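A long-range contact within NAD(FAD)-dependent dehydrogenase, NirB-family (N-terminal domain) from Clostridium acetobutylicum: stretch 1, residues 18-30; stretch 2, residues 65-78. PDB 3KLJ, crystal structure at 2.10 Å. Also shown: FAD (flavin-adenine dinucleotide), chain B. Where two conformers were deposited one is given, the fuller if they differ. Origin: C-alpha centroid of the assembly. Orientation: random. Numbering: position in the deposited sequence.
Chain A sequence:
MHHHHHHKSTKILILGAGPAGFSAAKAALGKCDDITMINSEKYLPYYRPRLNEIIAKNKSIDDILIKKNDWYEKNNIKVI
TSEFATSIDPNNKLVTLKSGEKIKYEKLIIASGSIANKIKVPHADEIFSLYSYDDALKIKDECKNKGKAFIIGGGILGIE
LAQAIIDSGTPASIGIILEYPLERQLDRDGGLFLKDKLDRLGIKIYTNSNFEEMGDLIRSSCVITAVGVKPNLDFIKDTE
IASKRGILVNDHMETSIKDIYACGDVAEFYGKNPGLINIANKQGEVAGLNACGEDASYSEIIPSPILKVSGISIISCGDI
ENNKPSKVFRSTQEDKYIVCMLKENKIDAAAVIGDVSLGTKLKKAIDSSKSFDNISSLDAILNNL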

# COMPACT_ATOMS: atom_id res chain seq x y z
N GLY A 18 6.13 -2.67 11.55
CA GLY A 18 5.81 -3.28 10.28
C GLY A 18 7.10 -3.38 9.49
O GLY A 18 8.19 -3.27 10.07
N PRO A 19 7.00 -3.58 8.17
CA PRO A 19 8.18 -3.69 7.30
C PRO A 19 9.12 -2.48 7.39
O PRO A 19 10.35 -2.66 7.38
CB PRO A 19 7.57 -3.84 5.90
CG PRO A 19 6.24 -4.52 6.17
CD PRO A 19 5.75 -3.88 7.44
N ALA A 20 8.58 -1.27 7.51
CA ALA A 20 9.43 -0.08 7.59
C ALA A 20 10.21 -0.05 8.89
O ALA A 20 11.44 0.09 8.87
CB ALA A 20 8.63 1.21 7.40
N GLY A 21 9.50 -0.18 10.01
CA GLY A 21 10.13 -0.32 11.32
C GLY A 21 11.17 -1.42 11.38
O GLY A 21 12.28 -1.22 11.89
N PHE A 22 10.82 -2.60 10.87
CA PHE A 22 11.77 -3.70 10.83
C PHE A 22 13.06 -3.32 10.09
O PHE A 22 14.16 -3.55 10.61
CB PHE A 22 11.19 -4.98 10.21
CG PHE A 22 12.25 -5.97 9.87
CD1 PHE A 22 12.80 -6.77 10.87
CD2 PHE A 22 12.77 -6.04 8.58
CE1 PHE A 22 13.82 -7.66 10.58
CE2 PHE A 22 13.79 -6.94 8.28
CZ PHE A 22 14.31 -7.75 9.28
N SER A 23 12.92 -2.77 8.89
CA SER A 23 14.07 -2.37 8.08
C SER A 23 14.96 -1.36 8.81
O SER A 23 16.19 -1.43 8.71
CB SER A 23 13.61 -1.81 6.73
OG SER A 23 14.73 -1.57 5.90
N ALA A 24 14.36 -0.43 9.56
CA ALA A 24 15.15 0.52 10.36
C ALA A 24 15.95 -0.19 11.46
O ALA A 24 17.14 0.09 11.64
CB ALA A 24 14.28 1.59 10.96
N ALA A 25 15.30 -1.10 12.18
CA ALA A 25 15.97 -1.89 13.23
C ALA A 25 17.15 -2.64 12.64
O ALA A 25 18.29 -2.50 13.13
CB ALA A 25 14.99 -2.85 13.91
N LYS A 26 16.89 -3.40 11.58
CA LYS A 26 17.93 -4.15 10.86
C LYS A 26 19.10 -3.25 10.42
O LYS A 26 20.26 -3.63 10.55
CB LYS A 26 17.33 -4.87 9.65
CG LYS A 26 18.34 -5.66 8.81
CD LYS A 26 17.66 -6.33 7.61
CE LYS A 26 18.69 -6.94 6.66
NZ LYS A 26 18.04 -7.81 5.63
N ALA A 27 18.78 -2.07 9.90
CA ALA A 27 19.80 -1.10 9.48
C ALA A 27 20.61 -0.56 10.67
O ALA A 27 21.82 -0.38 10.56
CB ALA A 27 19.16 0.04 8.70
N ALA A 28 19.94 -0.32 11.79
CA ALA A 28 20.59 0.18 13.01
C ALA A 28 21.52 -0.85 13.68
O ALA A 28 22.39 -0.47 14.47
CB ALA A 28 19.53 0.65 14.01
N LEU A 29 21.32 -2.13 13.36
CA LEU A 29 22.10 -3.24 13.94
C LEU A 29 23.60 -3.12 13.73
O LEU A 29 24.06 -2.73 12.65
CB LEU A 29 21.64 -4.58 13.39
CG LEU A 29 20.73 -5.44 14.26
CD1 LEU A 29 20.19 -6.61 13.46
CD2 LEU A 29 21.48 -5.92 15.50
N GLY A 30 24.36 -3.46 14.77
CA GLY A 30 25.82 -3.36 14.74
C GLY A 30 26.31 -1.94 14.91
O GLY A 30 27.32 -1.70 15.58
PA FAD B . 2.72 -1.01 8.24
O1A FAD B . 1.29 -0.54 8.31
O2A FAD B . 2.87 -2.30 7.47
O5B FAD B . 3.29 -1.18 9.72
C5B FAD B . 3.13 -0.16 10.69
C4B FAD B . 2.94 -0.80 12.07
O4B FAD B . 2.90 0.22 13.06
C3B FAD B . 1.61 -1.55 12.15
O3B FAD B . 1.85 -2.86 12.65
C2B FAD B . 0.76 -0.74 13.11
O2B FAD B . -0.05 -1.55 13.93
C1B FAD B . 1.81 -0.01 13.94
N9A FAD B . 1.32 1.25 14.54
C8A FAD B . 0.43 2.14 14.00
N7A FAD B . 0.27 3.16 14.87
C5A FAD B . 1.04 2.94 15.95
C6A FAD B . 1.24 3.67 17.13
N6A FAD B . 0.40 4.65 17.46
N1A FAD B . 2.11 3.17 18.08
C2A FAD B . 2.78 1.97 17.87
N3A FAD B . 2.57 1.26 16.71
C4A FAD B . 1.71 1.74 15.76
N1 FAD B . 2.36 -3.05 -1.19
C2 FAD B . 3.00 -3.33 -2.38
O2 FAD B . 3.99 -2.69 -2.70
N3 FAD B . 2.55 -4.35 -3.20
C4 FAD B . 1.44 -5.08 -2.83
O4 FAD B . 1.06 -5.97 -3.60
C4X FAD B . 0.78 -4.79 -1.63
N5 FAD B . -0.33 -5.52 -1.24
C5X FAD B . -0.98 -5.24 -0.05
C6 FAD B . -2.11 -5.98 0.33
C7 FAD B . -2.75 -5.68 1.55
C7M FAD B . -3.96 -6.47 1.97
C8 FAD B . -2.27 -4.65 2.36
C8M FAD B . -2.94 -4.31 3.67
C9 FAD B . -1.16 -3.92 1.97
C9A FAD B . -0.51 -4.21 0.76
N10 FAD B . 0.62 -3.48 0.38
C10 FAD B . 1.25 -3.77 -0.81
C1' FAD B . 1.12 -2.37 1.24
C2' FAD B . 2.28 -2.78 2.11
O2' FAD B . 1.83 -3.75 3.03
C3' FAD B . 2.75 -1.53 2.84
O3' FAD B . 3.30 -0.62 1.91
C4' FAD B . 3.80 -1.82 3.90
O4' FAD B . 3.31 -2.77 4.84
C5' FAD B . 4.11 -0.52 4.64
O5' FAD B . 4.93 -0.85 5.73
P FAD B . 5.02 0.15 6.96
O1P FAD B . 6.02 -0.42 7.97
O2P FAD B . 5.33 1.55 6.51
O3P FAD B . 3.53 0.21 7.59
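Stretch 2, residues 65-78: LIKKNDWYEKNNIK

Two segments distant in sequence can pack together chiefly through their side chains, without a direct hydrogen bond between them, and this pair is a clear example. Stretch 1 is a helix from Pro19 to Ala28, with Gly18 at its N-cap position and Leu29 the first residue to leave helical geometry. Stretch 2 begins as a loop, in which Ile66 has helical phi/psi and Lys67 is extended, then forms a short helix ending at Lys74 and turns at Asn76, whose positive phi belongs to a Schellman motif. The two helices run in broadly the same direction, at 37°, but their axes come no closer than 12.4 Å, a spacing wide enough for large side chains to fill. The register follows this course from Pro19 and Ile66 (CA atoms 8.0 Å apart) to Leu29 and Asn75 (CA atoms 7.5 Å apart), but beyond the turn Ile77 comes back to Ala25, their CA atoms 7.4 Å apart.

Phe22 is the centre of the contact. Ile66 covers one face of its ring, with CG2 4.0 Å from the ring centroid, while CE1 of Phe22 lies 3.4 Å from CG of Lys67 and 3.6 Å from CH2 of Trp71. The two aromatic rings meet obliquely, their planes at 48°. The side chain of Tyr72 starts sideways, yet its OH reaches to 3.5 Å from Phe22 CD1.

Further along, Leu29 CD1 packs 3.8 Å from Trp71 CZ2, and Leu29 CD2 lies 3.6 Å from the backbone O of Asn75. Ile77 follows the turn and brings CD1 to 4.1 Å from Ala25 CB and 4.0 Å from Leu29 CG. No direct hydrogen bond crosses the interface; a single water instead accepts from Lys26 NZ and Lys67 NZ, each 2.8 Å from its oxygen. At the start of the first helix, Ala20 N donates to O1P of FAD at 2.7 Å, so the helix that carries this apolar surface also binds the cofactor.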

# COMPACT_ATOMS: atom_id res chain seq x y z
N LEU A 65 5.65 -13.88 8.92
CA LEU A 65 6.59 -13.10 9.74
C LEU A 65 7.90 -12.90 8.98
O LEU A 65 8.40 -13.83 8.34
CB LEU A 65 6.87 -13.82 11.08
CG LEU A 65 5.75 -13.94 12.12
CD1 LEU A 65 6.14 -14.78 13.36
CD2 LEU A 65 5.24 -12.57 12.53
N ILE A 66 8.45 -11.69 9.04
CA ILE A 66 9.74 -11.42 8.40
C ILE A 66 10.86 -12.15 9.15
O ILE A 66 11.66 -12.89 8.55
CB ILE A 66 10.06 -9.89 8.27
CG1 ILE A 66 8.97 -9.16 7.46
CG2 ILE A 66 11.40 -9.71 7.57
CD1 ILE A 66 9.09 -7.57 7.47
N LYS A 67 10.91 -11.95 10.47
CA LYS A 67 11.85 -12.67 11.32
C LYS A 67 11.09 -13.26 12.48
O LYS A 67 10.12 -12.66 12.97
CB LYS A 67 12.94 -11.74 11.86
CG LYS A 67 13.78 -11.04 10.79
CD LYS A 67 14.72 -11.98 10.05
CE LYS A 67 15.43 -11.21 8.95
NZ LYS A 67 16.34 -12.08 8.17
N LYS A 68 11.53 -14.42 12.93
CA LYS A 68 10.96 -15.08 14.12
C LYS A 68 11.53 -14.47 15.40
O LYS A 68 12.49 -13.69 15.35
CB LYS A 68 11.22 -16.59 14.07
CG LYS A 68 10.78 -17.25 12.76
CD LYS A 68 9.39 -17.86 12.85
CE LYS A 68 8.95 -18.45 11.52
NZ LYS A 68 8.28 -19.78 11.68
N ASN A 69 10.91 -14.80 16.53
CA ASN A 69 11.31 -14.27 17.85
C ASN A 69 12.81 -14.32 18.11
O ASN A 69 13.40 -13.34 18.56
CB ASN A 69 10.57 -15.00 18.97
CG ASN A 69 9.33 -14.27 19.44
OD1 ASN A 69 9.40 -13.40 20.30
ND2 ASN A 69 8.19 -14.62 18.87
N ASP A 70 13.40 -15.49 17.83
CA ASP A 70 14.81 -15.74 18.10
C ASP A 70 15.75 -14.72 17.44
O ASP A 70 16.82 -14.43 17.97
CB ASP A 70 15.20 -17.16 17.69
CG ASP A 70 16.39 -17.68 18.46
OD1 ASP A 70 16.79 -17.03 19.45
OD2 ASP A 70 16.92 -18.74 18.09
N TRP A 71 15.34 -14.18 16.30
CA TRP A 71 16.15 -13.20 15.60
C TRP A 71 16.30 -11.91 16.41
O TRP A 71 17.40 -11.36 16.50
CB TRP A 71 15.57 -12.92 14.22
CG TRP A 71 16.43 -12.04 13.37
CD1 TRP A 71 17.41 -12.44 12.51
CD2 TRP A 71 16.36 -10.61 13.28
NE1 TRP A 71 17.97 -11.34 11.89
CE2 TRP A 71 17.34 -10.21 12.35
CE3 TRP A 71 15.57 -9.64 13.90
CZ2 TRP A 71 17.55 -8.87 12.02
CZ3 TRP A 71 15.78 -8.30 13.57
CH2 TRP A 71 16.76 -7.93 12.63
N TYR A 72 15.19 -11.43 16.97
CA TYR A 72 15.19 -10.19 17.76
C TYR A 72 15.96 -10.34 19.07
O TYR A 72 16.59 -9.39 19.53
CB TYR A 72 13.77 -9.69 18.05
CG TYR A 72 13.00 -9.32 16.80
CD1 TYR A 72 13.06 -8.03 16.28
CD2 TYR A 72 12.24 -10.28 16.12
CE1 TYR A 72 12.36 -7.69 15.12
CE2 TYR A 72 11.54 -9.96 14.96
CZ TYR A 72 11.61 -8.67 14.47
OH TYR A 72 10.91 -8.37 13.33
N GLU A 73 15.91 -11.54 19.65
CA GLU A 73 16.66 -11.86 20.87
C GLU A 73 18.16 -12.00 20.62
O GLU A 73 18.97 -11.40 21.33
CB GLU A 73 16.11 -13.13 21.55
CG GLU A 73 14.88 -12.89 22.42
CD GLU A 73 14.37 -14.15 23.09
OE1 GLU A 73 15.19 -14.98 23.53
OE2 GLU A 73 13.13 -14.29 23.18
N LYS A 74 18.53 -12.78 19.59
CA LYS A 74 19.93 -12.93 19.19
C LYS A 74 20.56 -11.57 18.87
O LYS A 74 21.73 -11.33 19.16
CB LYS A 74 20.03 -13.85 17.96
CG LYS A 74 21.11 -14.92 18.08
CD LYS A 74 20.66 -16.06 19.00
CE LYS A 74 21.70 -17.18 19.10
NZ LYS A 74 22.87 -16.78 19.93
N ASN A 75 19.77 -10.67 18.29
CA ASN A 75 20.26 -9.34 17.92
C ASN A 75 19.99 -8.26 18.95
O ASN A 75 20.27 -7.08 18.70
CB ASN A 75 19.70 -8.94 16.55
CG ASN A 75 20.39 -9.66 15.42
OD1 ASN A 75 21.62 -9.59 15.29
ND2 ASN A 75 19.62 -10.36 14.60
N ASN A 76 19.44 -8.66 20.09
CA ASN A 76 19.12 -7.75 21.20
C ASN A 76 18.17 -6.59 20.91
O ASN A 76 18.20 -5.57 21.60
CB ASN A 76 20.39 -7.21 21.85
CG ASN A 76 20.60 -7.75 23.22
OD1 ASN A 76 20.95 -8.92 23.39
ND2 ASN A 76 20.38 -6.91 24.23
N ILE A 77 17.35 -6.74 19.88
CA ILE A 77 16.33 -5.74 19.59
C ILE A 77 15.13 -6.01 20.48
O ILE A 77 14.57 -7.10 20.48
CB ILE A 77 15.93 -5.75 18.10
CG1 ILE A 77 17.11 -5.28 17.24
CG2 ILE A 77 14.70 -4.88 17.87
CD1 ILE A 77 17.09 -5.80 15.80
N LYS A 78 14.74 -4.99 21.24
CA LYS A 78 13.61 -5.09 22.16
C LYS A 78 12.30 -4.68 21.50
O LYS A 78 12.15 -3.55 21.02
CB LYS A 78 13.88 -4.23 23.41
CG LYS A 78 15.06 -4.74 24.24
CD LYS A 78 15.67 -3.67 25.12
CE LYS A 78 16.52 -2.68 24.32
NZ LYS A 78 17.00 -1.55 25.18
O HOH W 1 17.99 -10.20 7.01